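Local structure of probable exosome complex exonuclease 2 (2WNR) at residues 48-53 and 162-167; 65-70 and 136-141; 79-84 and 110-115. The protein is a probably non-catalytic subunit of the archaeal RNA-degrading exosome, thought to help shape the active site of its partner Rrp41. All coordinates share one frame; numbering follows the deposited sequence.

Interaction 1: residues 48-53 and 162-167; sequences EGSSRV and LLDTRI
Asp164, near the end of helix 150-164, grips the backbone of Ser50 through its carboxylate. With CG anti to the backbone N (chi1 -177°), OD2 is carried across to the strand, where Ser50 N donates to it over 3.0 Å. The bond is nearly straight (161°) and meets OD2 on its anti side, a little out of the carboxylate plane. Weak bonds from Gly42 N to OD2 and from Thr41 OG1 to OD1 tie the same carboxylate to strand 37-41 and the residue after it. An alanine in place of Asp164 would probably leave Ser50 N without this acceptor and weaken the tie between the helix and strand 49-55. A second link lies two residues further on: Arg166 N donates to Glu48 O at 3.0 Å, from well above the carbonyl plane, and Thr165 CA adds a CH...O contact to the same oxygen at 3.4 Å. This is where helix 150-164 of the RNase PH domain, a member of the S5-like clan, hands over to strand 166-173. Glycine suits position 49, because Gly49 CA lies only 3.6 Å from Thr165 OG1 and a CB would point into that hydroxyl. Thr165 OG1 itself is spent on Ala161 O, as Ser50 OG is on Ile44 N, so each of these hydroxyls has a backbone partner. Arg166 doubles back over the residues before it. In the plane of its guanidinium, NH1 reaches Leu163 O at 3.1 Å and Thr165 O at 2.8 Å, occupying the carbonyls of the residues on either side of Asp164. Alongside, the aliphatic part of Glu48 rests on the Arg166 carbonyl, with CB 3.3 Å from Arg166 O, while its OE1 turns away to a salt bridge with Lys65.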
ATOM      1  N   GLU A  48      26.153  11.373   6.067  1.00 20.56           N
ATOM      2  CA  GLU A  48      26.651  12.645   6.593  1.00 20.53           C
ATOM      3  C   GLU A  48      26.936  12.602   8.093  1.00 20.78           C
ATOM      4  O   GLU A  48      27.815  13.313   8.595  1.00 23.04           O
ATOM      5  CB  GLU A  48      25.685  13.779   6.263  1.00 19.96           C
ATOM      6  CG  GLU A  48      25.878  14.367   4.874  1.00 20.55           C
ATOM      7  CD  GLU A  48      25.193  13.581   3.764  1.00 24.68           C
ATOM      8  OE1 GLU A  48      24.534  12.552   4.051  1.00 22.96           O
ATOM      9  OE2 GLU A  48      25.315  14.000   2.592  1.00 25.93           O
ATOM     10  N   GLY A  49      26.176  11.777   8.799  1.00 20.11           N
ATOM     11  CA  GLY A  49      26.465  11.433  10.180  1.00 19.17           C
ATOM     12  C   GLY A  49      26.005  10.010  10.367  1.00 19.30           C
ATOM     13  O   GLY A  49      25.028   9.599   9.748  1.00 20.40           O
ATOM     14  N   SER A  50      26.713   9.252  11.194  1.00 19.78           N
ATOM     15  CA  SER A  50      26.361   7.859  11.462  1.00 20.19           C
ATOM     16  C   SER A  50      26.948   7.377  12.777  1.00 20.48           C
ATOM     17  O   SER A  50      27.935   7.933  13.256  1.00 20.35           O
ATOM     18  CB  SER A  50      26.836   6.951  10.325  1.00 20.56           C
ATOM     19  OG  SER A  50      28.236   7.056  10.120  1.00 22.12           O
ATOM     20  N   SER A  51      26.345   6.338  13.349  1.00 19.60           N
ATOM     21  CA  SER A  51      26.828   5.738  14.595  1.00 21.01           C
ATOM     22  C   SER A  51      26.450   4.269  14.716  1.00 20.88           C
ATOM     23  O   SER A  51      25.477   3.825  14.135  1.00 21.91           O
ATOM     24  CB  SER A  51      26.292   6.501  15.812  1.00 21.95           C
ATOM     25  OG  SER A  51      24.903   6.270  16.006  1.00 24.55           O
ATOM     26  N   ARG A  52      27.237   3.526  15.476  1.00 21.44           N
ATOM     27  CA  ARG A  52      26.936   2.137  15.799  1.00 22.35           C
ATOM     28  C   ARG A  52      27.023   1.997  17.317  1.00 22.30           C
ATOM     29  O   ARG A  52      28.095   2.190  17.906  1.00 23.18           O
ATOM     30  CB  ARG A  52      27.914   1.190  15.089  1.00 21.98           C
ATOM     31  CG  ARG A  52      27.675  -0.286  15.354  1.00 25.01           C
ATOM     32  CD  ARG A  52      28.924  -1.125  15.080  1.00 33.70           C
ATOM     33  NE  ARG A  52      28.786  -2.001  13.915  1.00 41.59           N
ATOM     34  CZ  ARG A  52      29.509  -1.915  12.798  1.00 46.43           C
ATOM     35  NH1 ARG A  52      30.450  -0.985  12.668  1.00 49.06           N
ATOM     36  NH2 ARG A  52      29.297  -2.771  11.806  1.00 47.09           N
ATOM     37  N   VAL A  53      25.889   1.694  17.947  1.00 21.76           N
ATOM     38  CA  VAL A  53      25.847   1.505  19.399  1.00 21.85           C
ATOM     39  C   VAL A  53      25.567   0.049  19.771  1.00 22.53           C
ATOM     40  O   VAL A  53      24.676  -0.597  19.213  1.00 22.77           O
ATOM     41  CB  VAL A  53      24.822   2.446  20.083  1.00 21.15           C
ATOM     42  CG1 VAL A  53      24.584   2.040  21.537  1.00 21.04           C
ATOM     43  CG2 VAL A  53      25.310   3.865  20.032  1.00 24.00           C
ATOM     44  N   LEU A 162      23.876  12.322  15.490  1.00 22.52           N
ATOM     45  CA  LEU A 162      23.606  13.741  15.300  1.00 21.86           C
ATOM     46  C   LEU A 162      24.841  14.586  15.566  1.00 22.71           C
ATOM     47  O   LEU A 162      25.097  15.569  14.868  1.00 22.07           O
ATOM     48  CB  LEU A 162      22.459  14.200  16.201  1.00 21.99           C
ATOM     49  CG  LEU A 162      21.061  13.769  15.761  1.00 19.23           C
ATOM     50  CD1 LEU A 162      20.024  14.007  16.844  1.00 20.60           C
ATOM     51  CD2 LEU A 162      20.640  14.353  14.440  1.00 17.65           C
ATOM     52  N   LEU A 163      25.595  14.195  16.586  1.00 22.29           N
ATOM     53  CA  LEU A 163      26.833  14.865  16.944  1.00 22.31           C
ATOM     54  C   LEU A 163      27.906  14.649  15.873  1.00 22.16           C
ATOM     55  O   LEU A 163      28.751  15.523  15.630  1.00 21.34           O
ATOM     56  CB  LEU A 163      27.303  14.316  18.280  1.00 22.04           C
ATOM     57  CG  LEU A 163      27.010  15.047  19.595  1.00 22.75           C
ATOM     58  CD1 LEU A 163      26.101  16.303  19.527  1.00 23.40           C
ATOM     59  CD2 LEU A 163      26.667  14.110  20.738  1.00 21.50           C
ATOM     60  N   ASP A 164      27.850  13.476  15.240  1.00 22.01           N
ATOM     61  CA  ASP A 164      28.778  13.090  14.187  1.00 21.41           C
ATOM     62  C   ASP A 164      28.449  13.751  12.850  1.00 20.83           C
ATOM     63  O   ASP A 164      29.280  13.771  11.946  1.00 21.31           O
ATOM     64  CB  ASP A 164      28.765  11.569  14.021  1.00 21.10           C
ATOM     65  CG  ASP A 164      29.772  11.086  12.990  1.00 22.36           C
ATOM     66  OD1 ASP A 164      30.993  11.225  13.241  1.00 21.84           O
ATOM     67  OD2 ASP A 164      29.339  10.570  11.936  1.00 20.59           O
ATOM     68  N   THR A 165      27.235  14.279  12.728  1.00 20.69           N
ATOM     69  CA  THR A 165      26.752  14.814  11.456  1.00 21.40           C
ATOM     70  C   THR A 165      27.494  16.074  11.030  1.00 21.50           C
ATOM     71  O   THR A 165      27.718  16.985  11.831  1.00 20.68           O
ATOM     72  CB  THR A 165      25.231  15.077  11.480  1.00 21.38           C
ATOM     73  OG1 THR A 165      24.554  13.914  11.963  1.00 22.06           O
ATOM     74  CG2 THR A 165      24.713  15.389  10.091  1.00 20.51           C
ATOM     75  N   ARG A 166      27.898  16.082   9.762  1.00 21.73           N
ATOM     76  CA  ARG A 166      28.446  17.261   9.101  1.00 23.36           C
ATOM     77  C   ARG A 166      27.634  17.471   7.827  1.00 23.69           C
ATOM     78  O   ARG A 166      27.418  16.523   7.072  1.00 25.19           O
ATOM     79  CB  ARG A 166      29.933  17.067   8.758  1.00 23.12           C
ATOM     80  CG  ARG A 166      30.855  16.773   9.943  1.00 23.65           C
ATOM     81  CD  ARG A 166      31.162  18.029  10.787  1.00 27.27           C
ATOM     82  NE  ARG A 166      31.940  17.711  11.994  1.00 27.27           N
ATOM     83  CZ  ARG A 166      31.432  17.198  13.119  1.00 26.08           C
ATOM     84  NH1 ARG A 166      30.129  16.931  13.228  1.00 23.90           N
ATOM     85  NH2 ARG A 166      32.238  16.945  14.146  1.00 23.28           N
ATOM     86  N   ILE A 167      27.161  18.696   7.601  1.00 22.74           N
ATOM     87  CA  ILE A 167      26.358  19.000   6.407  1.00 22.77           C
ATOM     88  C   ILE A 167      26.924  20.167   5.603  1.00 23.01           C
ATOM     89  O   ILE A 167      27.528  21.076   6.177  1.00 23.81           O
ATOM     90  CB  ILE A 167      24.865  19.272   6.736  1.00 23.32           C
ATOM     91  CG1 ILE A 167      24.702  20.517   7.615  1.00 23.19           C
ATOM     92  CG2 ILE A 167      24.229  18.055   7.378  1.00 22.27           C
ATOM     93  CD1 ILE A 167      23.298  21.102   7.594  1.00 24.76           C
TER

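Interaction 2: residues 65-70 and 136-141; sequences KPQIGE and MLFLDL
Gln67, on the strand beside Met136 and Phe138, sends its side chain out on the same face of the sheet as theirs. CB starts in the plane of the Phe138 ring, at its edge, 4.0 Å from CE2. CG stands anti to the backbone N (chi1 -163°), and the extended chain then brings CD to 3.8 Å from Phe138 CE2. At the tip the amide is turned 27° from the ring plane: OE1 approaches Phe138 CE2 obliquely at 3.2 Å, whereas NE2 faces the Met136 methyl, CE, at 4.0 Å. That bent, flexible thioether also reaches Gly69, where CE is 3.5 Å from the backbone N and glycine offers no side chain to obstruct it. Beneath, the strands are antiparallel. Lys65 and Phe138 form a hydrogen-bonded pair, with Phe138 N to Lys65 O 3.0 Å and the reciprocal bond similar. Pro66 faces Leu137 as a non-hydrogen-bonded pair, so its missing N-H costs this ladder nothing. Strand 133-145 is central here, flanked by 58-69 and, in parallel, by 80-87; helix 150-164 packs on the Leu139 and Leu141 face, while Lys65 and Asp140 reach another protein's chain.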
ATOM      1  N   LYS A  65      20.764  11.590   7.315  1.00 23.91           N
ATOM      2  CA  LYS A  65      20.825  11.990   5.910  1.00 23.75           C
ATOM      3  C   LYS A  65      20.061  13.287   5.690  1.00 22.61           C
ATOM      4  O   LYS A  65      18.832  13.286   5.685  1.00 21.68           O
ATOM      5  CB  LYS A  65      20.263  10.886   5.001  1.00 24.16           C
ATOM      6  CG  LYS A  65      21.064   9.579   4.996  1.00 25.15           C
ATOM      7  CD  LYS A  65      22.464   9.745   4.405  1.00 22.30           C
ATOM      8  CE  LYS A  65      22.448   9.865   2.886  1.00 20.99           C
ATOM      9  NZ  LYS A  65      23.838   9.921   2.335  1.00 22.60           N
ATOM     10  N   PRO A  66      20.795  14.404   5.523  1.00 22.24           N
ATOM     11  CA  PRO A  66      20.225  15.722   5.294  1.00 22.83           C
ATOM     12  C   PRO A  66      19.730  15.883   3.866  1.00 22.88           C
ATOM     13  O   PRO A  66      20.330  15.362   2.925  1.00 22.73           O
ATOM     14  CB  PRO A  66      21.411  16.646   5.519  1.00 23.22           C
ATOM     15  CG  PRO A  66      22.572  15.832   5.126  1.00 23.75           C
ATOM     16  CD  PRO A  66      22.260  14.468   5.625  1.00 23.15           C
ATOM     17  N   GLN A  67      18.644  16.621   3.716  1.00 23.24           N
ATOM     18  CA  GLN A  67      18.017  16.798   2.423  1.00 23.38           C
ATOM     19  C   GLN A  67      17.267  18.125   2.412  1.00 22.23           C
ATOM     20  O   GLN A  67      16.859  18.631   3.466  1.00 20.28           O
ATOM     21  CB  GLN A  67      17.058  15.645   2.180  1.00 23.40           C
ATOM     22  CG  GLN A  67      16.629  15.454   0.745  1.00 26.80           C
ATOM     23  CD  GLN A  67      15.689  14.287   0.608  1.00 28.20           C
ATOM     24  OE1 GLN A  67      15.964  13.196   1.114  1.00 31.63           O
ATOM     25  NE2 GLN A  67      14.565  14.508  -0.064  1.00 31.14           N
ATOM     26  N   ILE A  68      17.089  18.693   1.227  1.00 23.20           N
ATOM     27  CA  ILE A  68      16.434  19.992   1.116  1.00 23.43           C
ATOM     28  C   ILE A  68      15.012  19.862   0.586  1.00 24.38           C
ATOM     29  O   ILE A  68      14.783  19.190  -0.428  1.00 25.00           O
ATOM     30  CB  ILE A  68      17.256  20.956   0.244  1.00 21.88           C
ATOM     31  CG1 ILE A  68      18.554  21.318   0.970  1.00 23.03           C
ATOM     32  CG2 ILE A  68      16.448  22.215  -0.084  1.00 22.04           C
ATOM     33  CD1 ILE A  68      19.548  22.118   0.146  1.00 26.70           C
ATOM     34  N   GLY A  69      14.064  20.502   1.272  1.00 23.86           N
ATOM     35  CA  GLY A  69      12.680  20.562   0.797  1.00 24.44           C
ATOM     36  C   GLY A  69      11.790  21.584   1.475  1.00 26.06           C
ATOM     37  O   GLY A  69      12.268  22.454   2.211  1.00 27.35           O
ATOM     38  N   GLU A  70      10.489  21.481   1.197  1.00 27.74           N
ATOM     39  CA  GLU A  70       9.449  22.317   1.812  1.00 28.25           C
ATOM     40  C   GLU A  70       9.342  22.092   3.323  1.00 29.02           C
ATOM     41  O   GLU A  70       9.313  20.939   3.779  1.00 25.93           O
ATOM     42  CB  GLU A  70       8.076  22.034   1.180  1.00 28.88           C
ATOM     43  CG  GLU A  70       7.825  22.655  -0.195  1.00 30.20           C
ATOM     44  CD  GLU A  70       6.549  22.127  -0.860  1.00 33.00           C
ATOM     45  OE1 GLU A  70       6.277  20.898  -0.786  1.00 29.17           O
ATOM     46  OE2 GLU A  70       5.827  22.943  -1.477  1.00 27.37           O
ATOM     47  N   MET A 136      16.126  19.004   5.769  1.00 20.47           N
ATOM     48  CA  MET A 136      15.373  17.902   6.356  1.00 21.15           C
ATOM     49  C   MET A 136      16.335  16.811   6.795  1.00 20.14           C
ATOM     50  O   MET A 136      17.066  16.241   5.975  1.00 20.14           O
ATOM     51  CB  MET A 136      14.372  17.338   5.357  1.00 22.08           C
ATOM     52  CG  MET A 136      13.298  18.322   4.944  1.00 24.48           C
ATOM     53  SD  MET A 136      12.077  17.601   3.838  1.00 30.74           S
ATOM     54  CE  MET A 136      13.054  17.293   2.355  1.00 28.19           C
ATOM     55  N   LEU A 137      16.343  16.544   8.095  1.00 19.14           N
ATOM     56  CA  LEU A 137      17.220  15.533   8.676  1.00 20.22           C
ATOM     57  C   LEU A 137      16.499  14.204   8.805  1.00 19.17           C
ATOM     58  O   LEU A 137      15.632  14.060   9.664  1.00 18.42           O
ATOM     59  CB  LEU A 137      17.692  15.986  10.056  1.00 20.52           C
ATOM     60  CG  LEU A 137      18.983  16.773  10.261  1.00 21.08           C
ATOM     61  CD1 LEU A 137      19.349  17.693   9.110  1.00 19.86           C
ATOM     62  CD2 LEU A 137      18.865  17.551  11.561  1.00 19.88           C
ATOM     63  N   PHE A 138      16.844  13.244   7.951  1.00 18.99           N
ATOM     64  CA  PHE A 138      16.299  11.884   8.078  1.00 20.34           C
ATOM     65  C   PHE A 138      17.124  11.087   9.073  1.00 19.73           C
ATOM     66  O   PHE A 138      18.233  10.657   8.777  1.00 19.97           O
ATOM     67  CB  PHE A 138      16.269  11.155   6.732  1.00 19.52           C
ATOM     68  CG  PHE A 138      15.218  11.661   5.787  1.00 21.78           C
ATOM     69  CD1 PHE A 138      13.941  11.106   5.786  1.00 18.60           C
ATOM     70  CD2 PHE A 138      15.499  12.690   4.891  1.00 21.69           C
ATOM     71  CE1 PHE A 138      12.953  11.574   4.903  1.00 17.25           C
ATOM     72  CE2 PHE A 138      14.524  13.152   4.011  1.00 21.51           C
ATOM     73  CZ  PHE A 138      13.246  12.587   4.024  1.00 23.20           C
ATOM     74  N   LEU A 139      16.590  10.920  10.270  1.00 21.31           N
ATOM     75  CA  LEU A 139      17.195  10.044  11.253  1.00 22.80           C
ATOM     76  C   LEU A 139      16.681   8.624  11.006  1.00 22.84           C
ATOM     77  O   LEU A 139      15.493   8.359  11.173  1.00 24.08           O
ATOM     78  CB  LEU A 139      16.842  10.518  12.659  1.00 22.79           C
ATOM     79  CG  LEU A 139      17.598  11.706  13.266  1.00 21.50           C
ATOM     80  CD1 LEU A 139      17.963  12.784  12.261  1.00 22.57           C
ATOM     81  CD2 LEU A 139      16.777  12.312  14.374  1.00 19.19           C
ATOM     82  N   ASP A 140      17.573   7.732  10.583  1.00 22.24           N
ATOM     83  CA  ASP A 140      17.207   6.349  10.283  1.00 23.42           C
ATOM     84  C   ASP A 140      17.874   5.339  11.228  1.00 23.59           C
ATOM     85  O   ASP A 140      19.098   5.183  11.244  1.00 26.31           O
ATOM     86  CB  ASP A 140      17.505   6.016   8.821  1.00 22.83           C
ATOM     87  CG  ASP A 140      16.472   6.593   7.874  1.00 29.06           C
ATOM     88  OD1 ASP A 140      15.284   6.202   7.999  1.00 28.12           O
ATOM     89  OD2 ASP A 140      16.846   7.422   7.004  1.00 22.25           O
ATOM     90  N   LEU A 141      17.053   4.664  12.022  1.00 22.87           N
ATOM     91  CA  LEU A 141      17.543   3.748  13.036  1.00 22.16           C
ATOM     92  C   LEU A 141      17.443   2.333  12.506  1.00 22.01           C
ATOM     93  O   LEU A 141      16.370   1.884  12.117  1.00 22.64           O
ATOM     94  CB  LEU A 141      16.734   3.902  14.332  1.00 21.67           C
ATOM     95  CG  LEU A 141      16.858   5.170  15.195  1.00 20.81           C
ATOM     96  CD1 LEU A 141      16.768   6.456  14.401  1.00 22.84           C
ATOM     97  CD2 LEU A 141      15.793   5.172  16.293  1.00 20.72           C
TER

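Interaction 3: residues 79-84 and 110-115; sequences GVILTN and VVDRCI
Thr83 and Asp112 meet because both first torsions aim their polar groups at each other across the strand-helix interface. In Thr83, OG1 stands anti to the carbonyl carbon (chi1 -57°); in Asp112, CG stands anti to the backbone N (chi1 -174°), extending the carboxylate off the helix toward the strand. Thr83 OG1 donates to Asp112 OD2 over 2.8 Å, approaching its anti side somewhat out of the carboxylate plane. The two side chains cross at a slant, Thr83 CB lying 3.7 Å from Asp112 CB. Threonine suits this place because it presents a hydroxyl and a methyl from one carbon: CG2 is directed to Val111 CG1, a looser apolar contact at 4.4 Å. Two residues earlier on the strand, and on its same side, Ile81 divides its branches. Its CG2 lies 3.9 Å from Asp112 OD2, and its CD1 meets Ile115 CG2 at 3.9 Å, the two isoleucines crossing at about a right angle. Val111 and Ile115, one helical turn apart, thus give apolar partners to Thr83 and Ile81 beside the acid. Its charge is probably offset by a salt bridge from OD1 to Arg116 NE, and Arg116 NH2 also bonds to Ile81 O, which would probably help to hold the carboxylate in position. The helix segment runs roughly antiparallel to the strand, at 149°, with 8.4 Å between the axes. Helix 102-117 therefore covers one side of strand 80-87, while Val111 and Ile115 also pack on helix 150-164 and Leu139 of strand 133-145 lies against Ile81 and Thr83.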
ATOM      1  N   GLY A  79      13.395  23.903  10.323  1.00 17.94           N
ATOM      2  CA  GLY A  79      13.911  22.760   9.578  1.00 17.21           C
ATOM      3  C   GLY A  79      13.177  21.522  10.066  1.00 18.28           C
ATOM      4  O   GLY A  79      12.506  21.557  11.097  1.00 16.87           O
ATOM      5  N   VAL A  80      13.299  20.428   9.330  1.00 20.63           N
ATOM      6  CA  VAL A  80      12.522  19.235   9.625  1.00 22.72           C
ATOM      7  C   VAL A  80      13.386  18.098  10.170  1.00 22.94           C
ATOM      8  O   VAL A  80      14.513  17.886   9.715  1.00 23.54           O
ATOM      9  CB  VAL A  80      11.756  18.784   8.372  1.00 22.96           C
ATOM     10  CG1 VAL A  80      10.961  17.506   8.645  1.00 23.95           C
ATOM     11  CG2 VAL A  80      10.848  19.905   7.867  1.00 22.43           C
ATOM     12  N   ILE A  81      12.855  17.381  11.155  1.00 22.92           N
ATOM     13  CA  ILE A  81      13.423  16.095  11.590  1.00 21.84           C
ATOM     14  C   ILE A  81      12.424  14.985  11.290  1.00 22.60           C
ATOM     15  O   ILE A  81      11.245  15.114  11.600  1.00 23.47           O
ATOM     16  CB  ILE A  81      13.764  16.091  13.096  1.00 21.09           C
ATOM     17  CG1 ILE A  81      14.979  16.975  13.370  1.00 21.77           C
ATOM     18  CG2 ILE A  81      14.057  14.676  13.594  1.00 24.15           C
ATOM     19  CD1 ILE A  81      15.366  17.068  14.837  1.00 23.64           C
ATOM     20  N   LEU A  82      12.903  13.897  10.694  1.00 23.87           N
ATOM     21  CA  LEU A  82      12.085  12.732  10.378  1.00 22.64           C
ATOM     22  C   LEU A  82      12.734  11.462  10.931  1.00 22.91           C
ATOM     23  O   LEU A  82      13.771  11.025  10.436  1.00 24.80           O
ATOM     24  CB  LEU A  82      11.913  12.617   8.864  1.00 21.68           C
ATOM     25  CG  LEU A  82      10.938  13.590   8.223  1.00 24.02           C
ATOM     26  CD1 LEU A  82      11.283  13.814   6.773  1.00 27.10           C
ATOM     27  CD2 LEU A  82       9.493  13.130   8.363  1.00 26.32           C
ATOM     28  N   THR A  83      12.123  10.872  11.956  1.00 22.74           N
ATOM     29  CA  THR A  83      12.679   9.702  12.627  1.00 21.58           C
ATOM     30  C   THR A  83      11.953   8.452  12.166  1.00 22.91           C
ATOM     31  O   THR A  83      10.727   8.396  12.168  1.00 23.33           O
ATOM     32  CB  THR A  83      12.601   9.826  14.164  1.00 22.08           C
ATOM     33  OG1 THR A  83      13.270  11.021  14.572  1.00 20.98           O
ATOM     34  CG2 THR A  83      13.266   8.636  14.873  1.00 20.24           C
ATOM     35  N   ASN A  84      12.720   7.457  11.737  1.00 22.87           N
ATOM     36  CA  ASN A  84      12.156   6.181  11.342  1.00 25.73           C
ATOM     37  C   ASN A  84      13.078   5.041  11.755  1.00 25.61           C
ATOM     38  O   ASN A  84      14.303   5.177  11.705  1.00 27.10           O
ATOM     39  CB  ASN A  84      11.856   6.119   9.836  1.00 24.94           C
ATOM     40  CG  ASN A  84      11.237   4.777   9.426  1.00 33.37           C
ATOM     41  OD1 ASN A  84      10.050   4.534   9.656  1.00 35.53           O
ATOM     42  ND2 ASN A  84      12.054   3.893   8.836  1.00 39.39           N
ATOM     43  N   VAL A 110       9.143   7.479  20.286  1.00 22.07           N
ATOM     44  CA  VAL A 110       9.727   7.760  21.586  1.00 22.22           C
ATOM     45  C   VAL A 110      11.107   8.379  21.436  1.00 22.89           C
ATOM     46  O   VAL A 110      11.441   9.325  22.153  1.00 24.26           O
ATOM     47  CB  VAL A 110       9.717   6.518  22.511  1.00 20.91           C
ATOM     48  CG1 VAL A 110      10.571   6.747  23.729  1.00 19.01           C
ATOM     49  CG2 VAL A 110       8.297   6.252  22.964  1.00 22.44           C
ATOM     50  N   VAL A 111      11.885   7.884  20.480  1.00 23.07           N
ATOM     51  CA  VAL A 111      13.187   8.467  20.170  1.00 22.78           C
ATOM     52  C   VAL A 111      13.001   9.856  19.601  1.00 24.00           C
ATOM     53  O   VAL A 111      13.682  10.797  19.999  1.00 25.89           O
ATOM     54  CB  VAL A 111      13.967   7.630  19.160  1.00 23.68           C
ATOM     55  CG1 VAL A 111      15.246   8.357  18.758  1.00 21.88           C
ATOM     56  CG2 VAL A 111      14.271   6.257  19.733  1.00 20.73           C
ATOM     57  N   ASP A 112      12.062   9.988  18.672  1.00 23.25           N
ATOM     58  CA  ASP A 112      11.781  11.273  18.093  1.00 23.53           C
ATOM     59  C   ASP A 112      11.375  12.271  19.168  1.00 23.81           C
ATOM     60  O   ASP A 112      11.778  13.431  19.123  1.00 23.67           O
ATOM     61  CB  ASP A 112      10.697  11.172  17.028  1.00 23.66           C
ATOM     62  CG  ASP A 112      10.499  12.490  16.300  1.00 24.23           C
ATOM     63  OD1 ASP A 112       9.791  13.357  16.844  1.00 21.90           O
ATOM     64  OD2 ASP A 112      11.074  12.667  15.207  1.00 27.02           O
ATOM     65  N   ARG A 113      10.583  11.813  20.131  1.00 24.08           N
ATOM     66  CA  ARG A 113      10.116  12.676  21.213  1.00 24.16           C
ATOM     67  C   ARG A 113      11.287  13.245  22.024  1.00 24.73           C
ATOM     68  O   ARG A 113      11.360  14.454  22.262  1.00 23.98           O
ATOM     69  CB  ARG A 113       9.171  11.901  22.130  1.00 23.60           C
ATOM     70  CG  ARG A 113       8.341  12.769  23.071  1.00 21.20           C
ATOM     71  CD  ARG A 113       7.413  11.917  23.892  1.00 19.22           C
ATOM     72  NE  ARG A 113       6.612  11.049  23.030  1.00 25.38           N
ATOM     73  CZ  ARG A 113       6.113   9.867  23.393  1.00 26.46           C
ATOM     74  NH1 ARG A 113       6.326   9.392  24.616  1.00 24.73           N
ATOM     75  NH2 ARG A 113       5.404   9.158  22.524  1.00 24.60           N
ATOM     76  N   CYS A 114      12.192  12.350  22.422  1.00 23.62           N
ATOM     77  CA  CYS A 114      13.388  12.687  23.183  1.00 24.11           C
ATOM     78  C   CYS A 114      14.276  13.722  22.480  1.00 24.74           C
ATOM     79  O   CYS A 114      14.649  14.739  23.080  1.00 25.83           O
ATOM     80  CB  CYS A 114      14.183  11.418  23.448  1.00 24.07           C
ATOM     81  SG  CYS A 114      15.374  11.578  24.752  1.00 30.79           S
ATOM     82  N   ILE A 115      14.608  13.471  21.215  1.00 24.05           N
ATOM     83  CA  ILE A 115      15.375  14.431  20.416  1.00 23.35           C
ATOM     84  C   ILE A 115      14.631  15.754  20.217  1.00 23.63           C
ATOM     85  O   ILE A 115      15.228  16.825  20.358  1.00 24.25           O
ATOM     86  CB  ILE A 115      15.829  13.821  19.059  1.00 23.66           C
ATOM     87  CG1 ILE A 115      17.161  13.094  19.219  1.00 23.88           C
ATOM     88  CG2 ILE A 115      16.003  14.878  17.987  1.00 22.25           C
ATOM     89  CD1 ILE A 115      17.027  11.684  19.702  1.00 26.47           C
TER

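Overall arrangement
All three contacts belong to the first exoribonuclease domain and reach one mixed sheet. Along the chain they are nested: interaction 3 lies within the loop closed by interaction 2, itself within that closed by interaction 1. Centres of 2 and 3 are about 10 Å apart, of 1 and 2 about 12 Å, and of 1 and 3 about 15 Å. Strand 49-55 neighbours 58-69, which pairs with 133-145, which in turn pairs with 80-87 through bonds such as Leu137 N to Val80 O. Leu162 of helix 150-164 packs on both Leu139 and Ile115, linking interaction 1 to the other two. The sheet and its two helices thus form one core, from which residues of all three reach other subunits.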